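PDB 1W23: phosphoserine aminotransferase from Bacillus alcalophilus, which catalyses the reversible, pyridoxal-phosphate-dependent transamination of 3-phosphohydroxypyruvate to phosphoserine, the second step of serine biosynthesis, and acts as a homodimer. Local coordinates for residues E51-L56 / M246-L251; E59-P64 / R180-N185; G283-H288 / F301-E306. All coordinates share one frame; numbering follows the deposited sequence. Where two conformers were deposited one is given.

Interaction 1: residues E51-L56 / M246-L251; sequences EQAQNL and MLRNVL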
ATOM      1  N   GLU A  51     -13.191   8.926  -6.780  1.00 12.03           N
ATOM      2  CA  GLU A  51     -14.444   9.531  -6.356  1.00 13.26           C
ATOM      3  C   GLU A  51     -15.592   8.506  -6.304  1.00 12.97           C
ATOM      4  O   GLU A  51     -16.395   8.520  -5.362  1.00 12.94           O
ATOM      5  CB  GLU A  51     -14.808  10.662  -7.292  0.50 16.04           C
ATOM      6  CG  GLU A  51     -16.238  11.134  -7.346  0.50 22.46           C
ATOM      7  CD  GLU A  51     -16.390  12.358  -8.223  0.50 30.67           C
ATOM      8  OE1 GLU A  51     -16.401  13.456  -7.638  0.50 43.62           O
ATOM      9  OE2 GLU A  51     -16.492  12.260  -9.472  0.50 50.33           O
ATOM     10  N   GLN A  52     -15.667   7.626  -7.314  1.00 12.08           N
ATOM     11  CA  GLN A  52     -16.719   6.631  -7.308  1.00 12.12           C
ATOM     12  C   GLN A  52     -16.594   5.662  -6.138  1.00 11.15           C
ATOM     13  O   GLN A  52     -17.591   5.265  -5.538  1.00 12.11           O
ATOM     14  CB  GLN A  52     -16.707   5.787  -8.581  0.50 13.88           C
ATOM     15  CG  GLN A  52     -17.376   6.380  -9.794  0.50 12.94           C
ATOM     16  CD  GLN A  52     -17.322   5.479 -11.026  0.50 13.51           C
ATOM     17  OE1 GLN A  52     -17.027   4.294 -10.910  0.50 21.34           O
ATOM     18  NE2 GLN A  52     -17.619   6.070 -12.187  0.50 23.68           N
ATOM     19  N   ALA A  53     -15.342   5.287  -5.822  1.00 10.85           N
ATOM     20  CA  ALA A  53     -15.160   4.379  -4.653  1.00 10.80           C
ATOM     21  C   ALA A  53     -15.702   5.025  -3.400  1.00 10.41           C
ATOM     22  O   ALA A  53     -16.395   4.387  -2.576  1.00 11.58           O
ATOM     23  CB  ALA A  53     -13.669   4.043  -4.467  1.00 11.74           C
ATOM     24  N   GLN A  54     -15.402   6.308  -3.183  1.00 10.80           N
ATOM     25  CA  GLN A  54     -15.977   7.034  -2.042  1.00 11.34           C
ATOM     26  C   GLN A  54     -17.489   7.082  -2.114  1.00 11.22           C
ATOM     27  O   GLN A  54     -18.170   6.831  -1.098  1.00 12.27           O
ATOM     28  CB  GLN A  54     -15.363   8.439  -1.957  0.50 12.38           C
ATOM     29  CG  GLN A  54     -13.874   8.445  -1.701  0.50 12.61           C
ATOM     30  CD  GLN A  54     -13.250   9.803  -1.496  0.50 12.00           C
ATOM     31  OE1 GLN A  54     -12.228  10.204  -2.074  0.50 14.88           O
ATOM     32  NE2 GLN A  54     -13.818  10.657  -0.648  0.50 12.37           N
ATOM     33  N   ASN A  55     -18.030   7.462  -3.275  1.00 11.55           N
ATOM     34  CA  ASN A  55     -19.489   7.630  -3.381  1.00 11.68           C
ATOM     35  C   ASN A  55     -20.226   6.306  -3.175  1.00 11.10           C
ATOM     36  O   ASN A  55     -21.307   6.302  -2.573  1.00 11.82           O
ATOM     37  CB  ASN A  55     -19.812   8.265  -4.735  1.00 14.82           C
ATOM     38  CG  ASN A  55     -19.383   9.741  -4.739  1.00 18.31           C
ATOM     39  OD1 ASN A  55     -19.097  10.370  -3.730  1.00 27.57           O
ATOM     40  ND2 ASN A  55     -19.341  10.297  -5.944  1.00 26.50           N
ATOM     41  N   LEU A  56     -19.661   5.205  -3.643  1.00 11.33           N
ATOM     42  CA  LEU A  56     -20.274   3.896  -3.443  1.00 11.10           C
ATOM     43  C   LEU A  56     -20.252   3.551  -1.969  1.00 11.65           C
ATOM     44  O   LEU A  56     -21.247   3.061  -1.418  1.00 12.03           O
ATOM     45  CB  LEU A  56     -19.549   2.841  -4.270  1.00 11.36           C
ATOM     46  CG  LEU A  56     -19.834   2.851  -5.758  1.00 12.25           C
ATOM     47  CD1 LEU A  56     -18.835   2.030  -6.566  1.00 12.62           C
ATOM     48  CD2 LEU A  56     -21.246   2.316  -5.988  1.00 14.68           C
ATOM     49  N   MET A 246      -9.704  -1.706  -7.531  1.00  8.60           N
ATOM     50  CA  MET A 246     -10.344  -2.994  -7.222  1.00  8.71           C
ATOM     51  C   MET A 246     -11.406  -2.828  -6.156  1.00  8.60           C
ATOM     52  O   MET A 246     -12.468  -3.487  -6.231  1.00  8.96           O
ATOM     53  CB  MET A 246      -9.291  -4.023  -6.805  1.00  8.77           C
ATOM     54  CG  MET A 246      -8.466  -4.544  -7.948  1.00 10.52           C
ATOM     55  SD  MET A 246      -9.375  -5.399  -9.217  1.00 12.51           S
ATOM     56  CE  MET A 246     -10.279  -6.619  -8.324  1.00 13.39           C
ATOM     57  N   LEU A 247     -11.171  -2.008  -5.127  1.00  8.50           N
ATOM     58  CA  LEU A 247     -12.157  -1.674  -4.133  1.00  8.66           C
ATOM     59  C   LEU A 247     -13.423  -1.114  -4.810  1.00  8.75           C
ATOM     60  O   LEU A 247     -14.545  -1.551  -4.498  1.00  9.12           O
ATOM     61  CB  LEU A 247     -11.559  -0.666  -3.140  1.00  9.39           C
ATOM     62  CG  LEU A 247     -12.529   0.014  -2.157  1.00 11.42           C
ATOM     63  CD1 LEU A 247     -13.167  -0.872  -1.205  1.00 16.44           C
ATOM     64  CD2 LEU A 247     -11.777   1.171  -1.481  1.00 18.46           C
ATOM     65  N   ARG A 248     -13.269  -0.166  -5.736  1.00  8.90           N
ATOM     66  CA  ARG A 248     -14.406   0.342  -6.470  1.00  9.10           C
ATOM     67  C   ARG A 248     -15.164  -0.811  -7.111  1.00  8.98           C
ATOM     68  O   ARG A 248     -16.405  -0.882  -7.027  1.00  9.23           O
ATOM     69  CB  ARG A 248     -13.897   1.398  -7.478  1.00  9.19           C
ATOM     70  CG  ARG A 248     -14.994   2.227  -8.170  1.00 10.61           C
ATOM     71  CD  ARG A 248     -15.847   1.501  -9.232  1.00 10.71           C
ATOM     72  NE  ARG A 248     -14.993   0.855 -10.261  1.00 10.66           N
ATOM     73  CZ  ARG A 248     -14.598   1.473 -11.346  1.00 11.29           C
ATOM     74  NH1 ARG A 248     -14.979   2.712 -11.652  1.00 13.47           N
ATOM     75  NH2 ARG A 248     -13.763   0.823 -12.193  1.00 12.79           N
ATOM     76  N   ASN A 249     -14.449  -1.688  -7.839  1.00  8.61           N
ATOM     77  CA  ASN A 249     -15.123  -2.805  -8.506  1.00  9.09           C
ATOM     78  C   ASN A 249     -15.868  -3.689  -7.521  1.00  8.91           C
ATOM     79  O   ASN A 249     -17.013  -4.143  -7.836  1.00  9.10           O
ATOM     80  CB  ASN A 249     -14.117  -3.640  -9.286  1.00  8.81           C
ATOM     81  CG  ASN A 249     -13.586  -2.990 -10.531  1.00 10.48           C
ATOM     82  OD1 ASN A 249     -13.855  -1.817 -10.835  1.00 10.46           O
ATOM     83  ND2 ASN A 249     -12.868  -3.812 -11.316  1.00 11.90           N
ATOM     84  N   VAL A 250     -15.318  -3.986  -6.369  1.00  8.47           N
ATOM     85  CA  VAL A 250     -16.017  -4.806  -5.353  1.00  8.63           C
ATOM     86  C   VAL A 250     -17.246  -4.096  -4.852  1.00  8.33           C
ATOM     87  O   VAL A 250     -18.317  -4.701  -4.712  1.00  9.17           O
ATOM     88  CB  VAL A 250     -15.043  -5.183  -4.218  1.00  8.66           C
ATOM     89  CG1 VAL A 250     -15.824  -5.851  -3.077  1.00 10.27           C
ATOM     90  CG2 VAL A 250     -13.962  -6.108  -4.737  1.00  9.61           C
ATOM     91  N   LEU A 251     -17.139  -2.793  -4.574  1.00  8.76           N
ATOM     92  CA  LEU A 251     -18.302  -2.039  -4.095  1.00  9.25           C
ATOM     93  C   LEU A 251     -19.418  -2.014  -5.150  1.00  9.10           C
ATOM     94  O   LEU A 251     -20.606  -2.080  -4.806  1.00  9.72           O
ATOM     95  CB  LEU A 251     -17.902  -0.613  -3.711  1.00  9.75           C
ATOM     96  CG  LEU A 251     -16.903  -0.477  -2.566  1.00  9.86           C
ATOM     97  CD1 LEU A 251     -16.384   0.954  -2.510  1.00 13.32           C
ATOM     98  CD2 LEU A 251     -17.574  -0.849  -1.265  1.00 14.57           C
TER
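Two helices of the class-V aminotransferase fold pack here, helix 44-61 through residues 51-56 and helix 241-256 through residues 246-251. Their N-to-C directions differ by 38°, and the segment axes approach to 8.8 Å. The small Ala53 is consistent with the close approach here, its CA 4.5 Å from the CA of Arg248.

Arg248 has the largest share of the contact. Its CB meets the CB of Ala53 at 4.0 Å. CG stands anti to the backbone N and reaches the backbone N of Ala53 and the CB of Gln52. The chain then turns twice, at chi2 (-72°) and chi3 (-53°). This brings CD to OE1 of Gln52, with CD1 of Leu56 on a second flank, and turns the guanidinium alongside the Gln52 side chain. The extended Gln52 chain points the same way. NH1 donates to Gln52 OE1 at 2.7 Å. The acceptor lies near the guanidinium plane, but the donor sits above the amide plane. On another edge, NE and NH2 of Arg248 both grip OD1 of Asn249, each at 3.0 Å. Three bonds at two edges would hold the rotation of the guanidinium. Asn249 ND2 in turn donates to the backbone O of Ala18 in helix 16-24.

Further along, Leu56 and Leu251 pass one another running opposite ways, their CB atoms in apolar contact. Leu251 also packs on Leu57 of helix 44-61. Its methyl CD1 ends 3.4 Å from the backbone O of Ala53.

Interaction 2: residues E59-P64 / R180-N185; sequences ELLQIP and RPLKVN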
ATOM      1  N   GLU A  59     -22.945   5.666  -0.208  1.00 11.54           N
ATOM      2  CA  GLU A  59     -24.305   5.179  -0.477  1.00 12.27           C
ATOM      3  C   GLU A  59     -24.547   3.872   0.278  1.00 11.44           C
ATOM      4  O   GLU A  59     -25.619   3.680   0.885  1.00 13.16           O
ATOM      5  CB  GLU A  59     -24.503   4.959  -2.005  1.00 15.39           C
ATOM      6  CG  GLU A  59     -25.798   4.371  -2.439  1.00 19.95           C
ATOM      7  CD  GLU A  59     -25.914   4.103  -3.940  1.00 23.93           C
ATOM      8  OE1 GLU A  59     -24.929   4.311  -4.697  1.00 22.23           O
ATOM      9  OE2 GLU A  59     -27.000   3.591  -4.244  1.00 34.45           O
ATOM     10  N   LEU A  60     -23.617   2.920   0.205  1.00 11.07           N
ATOM     11  CA  LEU A  60     -23.844   1.591   0.710  1.00 10.93           C
ATOM     12  C   LEU A  60     -23.941   1.570   2.209  1.00 11.41           C
ATOM     13  O   LEU A  60     -24.758   0.787   2.739  1.00 13.20           O
ATOM     14  CB  LEU A  60     -22.749   0.645   0.209  1.00 11.30           C
ATOM     15  CG  LEU A  60     -22.829   0.281  -1.244  1.00 11.73           C
ATOM     16  CD1 LEU A  60     -21.520  -0.357  -1.727  1.00 14.48           C
ATOM     17  CD2 LEU A  60     -24.002  -0.656  -1.508  1.00 18.07           C
ATOM     18  N   LEU A  61     -23.143   2.355   2.899  1.00 11.90           N
ATOM     19  CA  LEU A  61     -23.155   2.396   4.369  1.00 13.10           C
ATOM     20  C   LEU A  61     -23.981   3.570   4.901  1.00 12.87           C
ATOM     21  O   LEU A  61     -24.109   3.690   6.110  1.00 14.90           O
ATOM     22  CB  LEU A  61     -21.744   2.413   4.920  1.00 12.63           C
ATOM     23  CG  LEU A  61     -20.953   1.140   4.825  1.00 13.22           C
ATOM     24  CD1 LEU A  61     -19.521   1.404   5.238  1.00 16.96           C
ATOM     25  CD2 LEU A  61     -21.549   0.034   5.713  1.00 16.87           C
ATOM     26  N   GLN A  62     -24.558   4.377   4.003  1.00 12.32           N
ATOM     27  CA  GLN A  62     -25.288   5.573   4.447  1.00 13.40           C
ATOM     28  C   GLN A  62     -24.433   6.448   5.365  1.00 12.38           C
ATOM     29  O   GLN A  62     -24.793   6.782   6.473  1.00 14.12           O
ATOM     30  CB  GLN A  62     -26.649   5.200   5.087  1.00 15.38           C
ATOM     31  CG  GLN A  62     -27.585   4.542   4.076  1.00 18.77           C
ATOM     32  CD  GLN A  62     -28.937   4.168   4.664  1.00 26.78           C
ATOM     33  OE1 GLN A  62     -29.308   3.001   4.796  1.00 31.50           O
ATOM     34  NE2 GLN A  62     -29.703   5.187   5.019  1.00 28.27           N
ATOM     35  N   ILE A  63     -23.247   6.789   4.858  1.00 12.49           N
ATOM     36  CA  ILE A  63     -22.310   7.623   5.604  1.00 12.34           C
ATOM     37  C   ILE A  63     -22.761   9.087   5.608  1.00 12.46           C
ATOM     38  O   ILE A  63     -22.978   9.630   4.509  1.00 14.66           O
ATOM     39  CB  ILE A  63     -20.884   7.484   5.034  1.00 11.64           C
ATOM     40  CG1 ILE A  63     -20.431   6.030   5.049  1.00 12.53           C
ATOM     41  CG2 ILE A  63     -19.939   8.426   5.757  1.00 13.38           C
ATOM     42  CD1 ILE A  63     -19.071   5.776   4.417  1.00 13.24           C
ATOM     43  N   PRO A  64     -22.956   9.696   6.760  1.00 12.99           N
ATOM     44  CA  PRO A  64     -23.430  11.095   6.754  1.00 13.95           C
ATOM     45  C   PRO A  64     -22.409  12.065   6.163  1.00 13.75           C
ATOM     46  O   PRO A  64     -21.215  11.834   6.081  1.00 13.62           O
ATOM     47  CB  PRO A  64     -23.648  11.393   8.232  1.00 14.41           C
ATOM     48  CG  PRO A  64     -23.783  10.063   8.908  1.00 16.10           C
ATOM     49  CD  PRO A  64     -22.870   9.168   8.137  1.00 13.63           C
ATOM     50  N   ARG A 180     -23.124  -5.944   6.519  1.00  9.97           N
ATOM     51  CA  ARG A 180     -24.444  -5.673   7.090  1.00 10.30           C
ATOM     52  C   ARG A 180     -24.621  -4.182   7.170  1.00 10.85           C
ATOM     53  O   ARG A 180     -23.649  -3.429   7.120  1.00 11.16           O
ATOM     54  CB  ARG A 180     -24.584  -6.332   8.475  1.00 10.58           C
ATOM     55  CG  ARG A 180     -23.458  -5.968   9.433  1.00 10.64           C
ATOM     56  CD  ARG A 180     -23.529  -6.801  10.709  1.00 10.98           C
ATOM     57  NE  ARG A 180     -22.370  -6.425  11.550  1.00 10.90           N
ATOM     58  CZ  ARG A 180     -22.256  -6.756  12.840  1.00 10.91           C
ATOM     59  NH1 ARG A 180     -23.173  -7.509  13.473  1.00 11.31           N
ATOM     60  NH2 ARG A 180     -21.192  -6.314  13.545  1.00 10.87           N
ATOM     61  N   PRO A 181     -25.857  -3.712   7.371  1.00 11.02           N
ATOM     62  CA  PRO A 181     -26.036  -2.268   7.604  1.00 11.74           C
ATOM     63  C   PRO A 181     -25.330  -1.810   8.870  1.00 11.79           C
ATOM     64  O   PRO A 181     -25.161  -2.579   9.814  1.00 13.57           O
ATOM     65  CB  PRO A 181     -27.570  -2.115   7.705  1.00 14.36           C
ATOM     66  CG  PRO A 181     -28.103  -3.296   6.933  1.00 13.65           C
ATOM     67  CD  PRO A 181     -27.134  -4.422   7.337  1.00 12.33           C
ATOM     68  N   LEU A 182     -24.983  -0.532   8.887  1.00 11.65           N
ATOM     69  CA  LEU A 182     -24.291   0.098   9.996  1.00 12.75           C
ATOM     70  C   LEU A 182     -24.839   1.491  10.228  1.00 13.68           C
ATOM     71  O   LEU A 182     -24.958   2.208   9.256  1.00 16.59           O
ATOM     72  CB  LEU A 182     -22.819   0.120   9.587  0.70 16.23           C
ATOM     73  CG  LEU A 182     -21.784   0.644  10.542  0.70 14.07           C
ATOM     74  CD1 LEU A 182     -21.736  -0.113  11.836  0.70 15.36           C
ATOM     75  CD2 LEU A 182     -20.378   0.584   9.901  0.70 16.03           C
ATOM     76  N   LYS A 183     -25.000   1.893  11.460  1.00 13.49           N
ATOM     77  CA  LYS A 183     -25.313   3.264  11.880  1.00 14.32           C
ATOM     78  C   LYS A 183     -23.985   3.984  12.134  1.00 12.59           C
ATOM     79  O   LYS A 183     -23.456   3.930  13.258  1.00 13.37           O
ATOM     80  CB  LYS A 183     -26.145   3.280  13.155  1.00 18.68           C
ATOM     81  CG  LYS A 183     -26.527   4.618  13.769  1.00 38.52           C
ATOM     82  CD  LYS A 183     -27.618   4.532  14.871  1.00 51.70           C
ATOM     83  CE  LYS A 183     -27.525   5.485  16.044  1.00 53.28           C
ATOM     84  NZ  LYS A 183     -28.010   4.916  17.335  1.00 54.50           N
ATOM     85  N   VAL A 184     -23.444   4.591  11.069  1.00 12.54           N
ATOM     86  CA  VAL A 184     -22.112   5.205  11.125  1.00 12.50           C
ATOM     87  C   VAL A 184     -22.058   6.299  12.187  1.00 12.36           C
ATOM     88  O   VAL A 184     -21.005   6.495  12.795  1.00 12.87           O
ATOM     89  CB  VAL A 184     -21.727   5.651   9.719  1.00 12.78           C
ATOM     90  CG1 VAL A 184     -20.513   6.542   9.716  1.00 14.01           C
ATOM     91  CG2 VAL A 184     -21.515   4.453   8.806  1.00 14.78           C
ATOM     92  N   ASN A 185     -23.199   7.013  12.393  1.00 13.25           N
ATOM     93  CA  ASN A 185     -23.142   8.106  13.355  1.00 13.84           C
ATOM     94  C   ASN A 185     -22.941   7.661  14.790  1.00 13.04           C
ATOM     95  O   ASN A 185     -22.762   8.533  15.658  1.00 15.41           O
ATOM     96  CB  ASN A 185     -24.336   9.005  13.138  1.00 18.66           C
ATOM     97  CG  ASN A 185     -25.616   8.456  13.590  1.00 21.36           C
ATOM     98  OD1 ASN A 185     -25.714   7.440  14.256  1.00 26.28           O
ATOM     99  ND2 ASN A 185     -26.586   9.262  13.166  1.00 29.11           N
TER
HETATM  100  O   HOH W   1     -25.653   1.065   6.589  1.00 20.12           O
HETATM  101  O   HOH W   2     -25.192   4.919   8.603  1.00 14.43           O
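The end of helix 44-61 and the residues just after it run beside the loop that links strands 169-172 and 189-193. The helix closes in a Schellman motif, with Gln62 at positive phi as its C-prime residue. Chain 61-64 then follows 180-185 in nearly the same direction, 11° apart.

The tight side is apolar. Val184 is its centre, and its two methyls divide the work. CG1, anti to the backbone N, meets CD of Pro64 at 3.9 Å, the two side chains crossing obliquely. CG2, beside the backbone N, faces CG1 of Ile63 at 4.2 Å and also touches the carbonyl O of Leu61. Leu61 has its CG beside its own backbone N, which carries CD2 to the CB of Leu182, 4.1 Å away. Leu61 and Ile63 also pack on Ile207 of strand 204-209, so this side joins the core beneath the helix end.

The looser side is polar and bridged by water. The carbonyls of Leu61 and Leu182 come within 3.6 Å of each other, O to O. Water 1 accepts from Leu182 N at 2.9 Å and donates weakly to Leu61 O. Water 2 accepts from Val184 N, and it donates to Gln62 O at 2.9 Å and to Leu182 O at 2.8 Å. With further acceptors nearby, the protons of both waters are probably shared. The Arg180 side chain leaves this contact and forms a salt bridge with Asp176.

The chemistry implies a divided joint: aliphatic carbons meet on one side, while water links backbone polar groups that the two segments do not pair directly.

Interaction 3: residues G283-H288 / F301-E306; sequences GFYVGH and FNLRNE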
ATOM      1  N   GLY A 283     -21.268 -32.814  19.293  1.00 10.35           N
ATOM      2  CA  GLY A 283     -19.986 -32.563  19.940  1.00 10.33           C
ATOM      3  C   GLY A 283     -18.783 -33.004  19.138  1.00 10.18           C
ATOM      4  O   GLY A 283     -17.634 -32.823  19.598  1.00 10.69           O
ATOM      5  N   PHE A 284     -18.943 -33.602  17.962  1.00 10.27           N
ATOM      6  CA  PHE A 284     -17.783 -33.965  17.146  1.00 10.24           C
ATOM      7  C   PHE A 284     -17.013 -32.718  16.718  1.00  9.56           C
ATOM      8  O   PHE A 284     -15.767 -32.748  16.656  1.00 10.28           O
ATOM      9  CB  PHE A 284     -18.257 -34.809  15.977  1.00  9.97           C
ATOM     10  CG  PHE A 284     -17.102 -35.390  15.152  1.00 10.21           C
ATOM     11  CD1 PHE A 284     -16.611 -36.670  15.429  1.00 11.50           C
ATOM     12  CD2 PHE A 284     -16.544 -34.649  14.124  1.00 10.42           C
ATOM     13  CE1 PHE A 284     -15.564 -37.189  14.681  1.00 12.01           C
ATOM     14  CE2 PHE A 284     -15.496 -35.176  13.393  1.00 11.55           C
ATOM     15  CZ  PHE A 284     -15.014 -36.438  13.650  1.00 12.39           C
ATOM     16  N   TYR A 285     -17.726 -31.646  16.376  1.00  9.25           N
ATOM     17  CA  TYR A 285     -17.176 -30.317  16.151  1.00  9.45           C
ATOM     18  C   TYR A 285     -17.659 -29.427  17.280  1.00  9.77           C
ATOM     19  O   TYR A 285     -18.874 -29.472  17.600  1.00 10.79           O
ATOM     20  CB  TYR A 285     -17.624 -29.711  14.797  1.00  9.34           C
ATOM     21  CG  TYR A 285     -17.265 -30.593  13.633  1.00  9.31           C
ATOM     22  CD1 TYR A 285     -18.220 -31.348  12.980  1.00 10.05           C
ATOM     23  CD2 TYR A 285     -15.968 -30.721  13.176  1.00  9.64           C
ATOM     24  CE1 TYR A 285     -17.920 -32.176  11.894  1.00 10.17           C
ATOM     25  CE2 TYR A 285     -15.630 -31.545  12.121  1.00 10.06           C
ATOM     26  CZ  TYR A 285     -16.611 -32.292  11.477  1.00 10.18           C
ATOM     27  OH  TYR A 285     -16.235 -33.129  10.458  1.00 10.92           O
ATOM     28  N   VAL A 286     -16.819 -28.599  17.856  1.00  9.42           N
ATOM     29  CA  VAL A 286     -17.128 -27.703  18.944  1.00  9.67           C
ATOM     30  C   VAL A 286     -16.705 -26.293  18.551  1.00  9.45           C
ATOM     31  O   VAL A 286     -15.508 -26.012  18.297  1.00 10.10           O
ATOM     32  CB  VAL A 286     -16.452 -28.094  20.253  1.00 10.89           C
ATOM     33  CG1 VAL A 286     -16.753 -27.104  21.345  1.00 14.01           C
ATOM     34  CG2 VAL A 286     -16.859 -29.506  20.645  1.00 14.51           C
ATOM     35  N   GLY A 287     -17.690 -25.374  18.471  1.00  9.91           N
ATOM     36  CA  GLY A 287     -17.343 -23.981  18.169  1.00  9.98           C
ATOM     37  C   GLY A 287     -16.651 -23.339  19.355  1.00 10.01           C
ATOM     38  O   GLY A 287     -16.992 -23.588  20.529  1.00 11.91           O
ATOM     39  N   HIS A 288     -15.733 -22.431  19.065  1.00 10.16           N
ATOM     40  CA  HIS A 288     -15.067 -21.644  20.112  1.00 10.11           C
ATOM     41  C   HIS A 288     -16.000 -20.620  20.754  1.00  9.99           C
ATOM     42  O   HIS A 288     -15.984 -20.409  21.969  1.00 11.09           O
ATOM     43  CB  HIS A 288     -13.814 -20.959  19.536  1.00 10.96           C
ATOM     44  CG  HIS A 288     -13.145 -20.106  20.566  1.00 14.40           C
ATOM     45  ND1 HIS A 288     -12.395 -20.642  21.566  1.00 16.61           N
ATOM     46  CD2 HIS A 288     -13.151 -18.754  20.802  1.00 14.71           C
ATOM     47  CE1 HIS A 288     -11.937 -19.680  22.388  1.00 17.16           C
ATOM     48  NE2 HIS A 288     -12.407 -18.547  21.969  1.00 15.35           N
ATOM     49  N   PHE A 301     -13.621 -23.429  15.175  1.00  9.63           N
ATOM     50  CA  PHE A 301     -14.071 -24.667  15.799  1.00  9.80           C
ATOM     51  C   PHE A 301     -12.881 -25.635  15.912  1.00  9.75           C
ATOM     52  O   PHE A 301     -11.868 -25.500  15.252  1.00 10.71           O
ATOM     53  CB  PHE A 301     -15.216 -25.331  15.058  1.00  9.74           C
ATOM     54  CG  PHE A 301     -14.946 -25.702  13.614  1.00  9.81           C
ATOM     55  CD1 PHE A 301     -14.575 -27.020  13.300  1.00 10.87           C
ATOM     56  CD2 PHE A 301     -15.040 -24.801  12.580  1.00 10.91           C
ATOM     57  CE1 PHE A 301     -14.319 -27.410  11.992  1.00 12.08           C
ATOM     58  CE2 PHE A 301     -14.819 -25.214  11.259  1.00 12.52           C
ATOM     59  CZ  PHE A 301     -14.465 -26.514  10.990  1.00 11.67           C
ATOM     60  N   ASN A 302     -13.083 -26.629  16.785  1.00 10.15           N
ATOM     61  CA  ASN A 302     -12.127 -27.727  16.995  1.00 10.95           C
ATOM     62  C   ASN A 302     -12.879 -29.050  16.932  1.00  9.85           C
ATOM     63  O   ASN A 302     -14.065 -29.111  17.255  1.00 11.17           O
ATOM     64  CB  ASN A 302     -11.436 -27.626  18.383  1.00 13.53           C
ATOM     65  CG  ASN A 302     -10.379 -26.586  18.449  1.00 13.67           C
ATOM     66  OD1 ASN A 302      -9.204 -26.909  18.143  1.00 15.04           O
ATOM     67  ND2 ASN A 302     -10.723 -25.356  18.826  1.00 15.82           N
ATOM     68  N   LEU A 303     -12.159 -30.116  16.640  1.00 10.50           N
ATOM     69  CA  LEU A 303     -12.610 -31.486  16.823  1.00 10.80           C
ATOM     70  C   LEU A 303     -12.248 -31.907  18.243  1.00 11.70           C
ATOM     71  O   LEU A 303     -11.742 -31.116  19.041  1.00 12.20           O
ATOM     72  CB  LEU A 303     -12.048 -32.382  15.713  1.00 10.77           C
ATOM     73  CG  LEU A 303     -12.702 -32.209  14.333  1.00 10.80           C
ATOM     74  CD1 LEU A 303     -12.321 -30.906  13.628  1.00 11.48           C
ATOM     75  CD2 LEU A 303     -12.361 -33.415  13.450  1.00 12.60           C
ATOM     76  N   ARG A 304     -12.507 -33.176  18.633  1.00 12.73           N
ATOM     77  CA  ARG A 304     -12.315 -33.557  20.033  1.00 12.15           C
ATOM     78  C   ARG A 304     -10.862 -33.658  20.481  1.00 13.74           C
ATOM     79  O   ARG A 304     -10.584 -33.667  21.695  1.00 15.32           O
ATOM     80  CB  ARG A 304     -13.003 -34.908  20.323  1.00 12.46           C
ATOM     81  CG  ARG A 304     -14.509 -34.802  20.513  1.00 12.84           C
ATOM     82  CD  ARG A 304     -15.107 -36.085  21.124  1.00 13.05           C
ATOM     83  NE  ARG A 304     -16.503 -35.842  21.514  1.00 12.27           N
ATOM     84  CZ  ARG A 304     -17.555 -36.058  20.695  1.00 11.43           C
ATOM     85  NH1 ARG A 304     -17.388 -36.592  19.479  1.00 12.71           N
ATOM     86  NH2 ARG A 304     -18.753 -35.718  21.161  1.00 12.57           N
ATOM     87  N   ASN A 305      -9.883 -33.797  19.615  1.00 13.46           N
ATOM     88  CA  ASN A 305      -8.473 -33.818  19.961  1.00 14.25           C
ATOM     89  C   ASN A 305      -7.667 -33.318  18.787  1.00 14.07           C
ATOM     90  O   ASN A 305      -8.179 -33.093  17.677  1.00 14.12           O
ATOM     91  CB  ASN A 305      -8.099 -35.214  20.461  1.00 16.44           C
ATOM     92  CG  ASN A 305      -8.309 -36.309  19.429  1.00 18.50           C
ATOM     93  OD1 ASN A 305      -7.749 -36.197  18.347  1.00 19.96           O
ATOM     94  ND2 ASN A 305      -9.105 -37.317  19.763  1.00 24.12           N
ATOM     95  N   GLU A 306      -6.396 -33.088  19.004  1.00 16.39           N
ATOM     96  CA  GLU A 306      -5.529 -32.461  18.040  1.00 15.94           C
ATOM     97  C   GLU A 306      -5.265 -33.435  16.902  1.00 15.22           C
ATOM     98  O   GLU A 306      -5.104 -33.010  15.735  1.00 16.57           O
ATOM     99  CB  GLU A 306      -4.204 -31.997  18.695  1.00 19.73           C
ATOM    100  CG  GLU A 306      -3.257 -31.347  17.726  1.00 21.17           C
ATOM    101  CD  GLU A 306      -3.830 -30.141  17.046  1.00 25.97           C
ATOM    102  OE1 GLU A 306      -4.821 -29.529  17.486  1.00 21.27           O
ATOM    103  OE2 GLU A 306      -3.196 -29.832  16.002  1.00 25.26           O
TER
HETATM  104  O   HOH W   3     -14.058 -34.890  16.974  1.00 12.55           O
HETATM  105  O   HOH W   4     -13.431 -25.028  20.026  1.00 19.19           O
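A beta hairpin joins strands 286-287 and 298-302, at the edge of a small antiparallel sheet. Phe301 pairs with Gly287 as a non-hydrogen-bonded pair. Its CG sits between backbone N and carbonyl carbon (chi1 59°). CE1 then lies 3.9 Å from CD2 of Tyr285, with the ring planes 89° apart. Asn302 forms the hydrogen-bonded pair with Val286, N to O at 2.9 Å in both directions. Its ND2 donates to water 4, which donates to Val286 O, while OD1 bonds Asn309. Leu303 lies alongside Tyr285 and Phe284. Its CD1 meets the Tyr285 ring edge at 3.7 Å from CD2, and its CD2 touches CE2 of Phe284 at 3.6 Å. An alanine here would remove CG and both methyls, and would probably leave Phe284, Tyr285 and Phe356 of helix 343-359 less well packed on this side. Arg304 stretches from CG to NE and lays its guanidinium over Gly283. Gly283, at positive phi, has no side chain in the way; NH2 donates to Asn282 O. Water 3 accepts from Arg304 N and donates to Phe284 O, sitting 3.4 Å above the centre of the Phe284 ring.

How the interactions relate
From the N terminus, helix 44-61 supplies the first segment of both interaction 1 and interaction 2. Interaction 2 closes first, when the loop after strand 169-172 returns to the helix end. Interaction 1 closes later, at helix 241-256, so the loop of interaction 2 nests inside it. The two touch where Leu60 CD1 packs on Leu251 O. Together they tie one helix to another helix and to a loop of the seven-stranded sheet. Interaction 3 follows in series as a short hairpin closure in the three-stranded sheet. It lies on the other side of the chain's centre, about 36 Å from interaction 2, centre to centre.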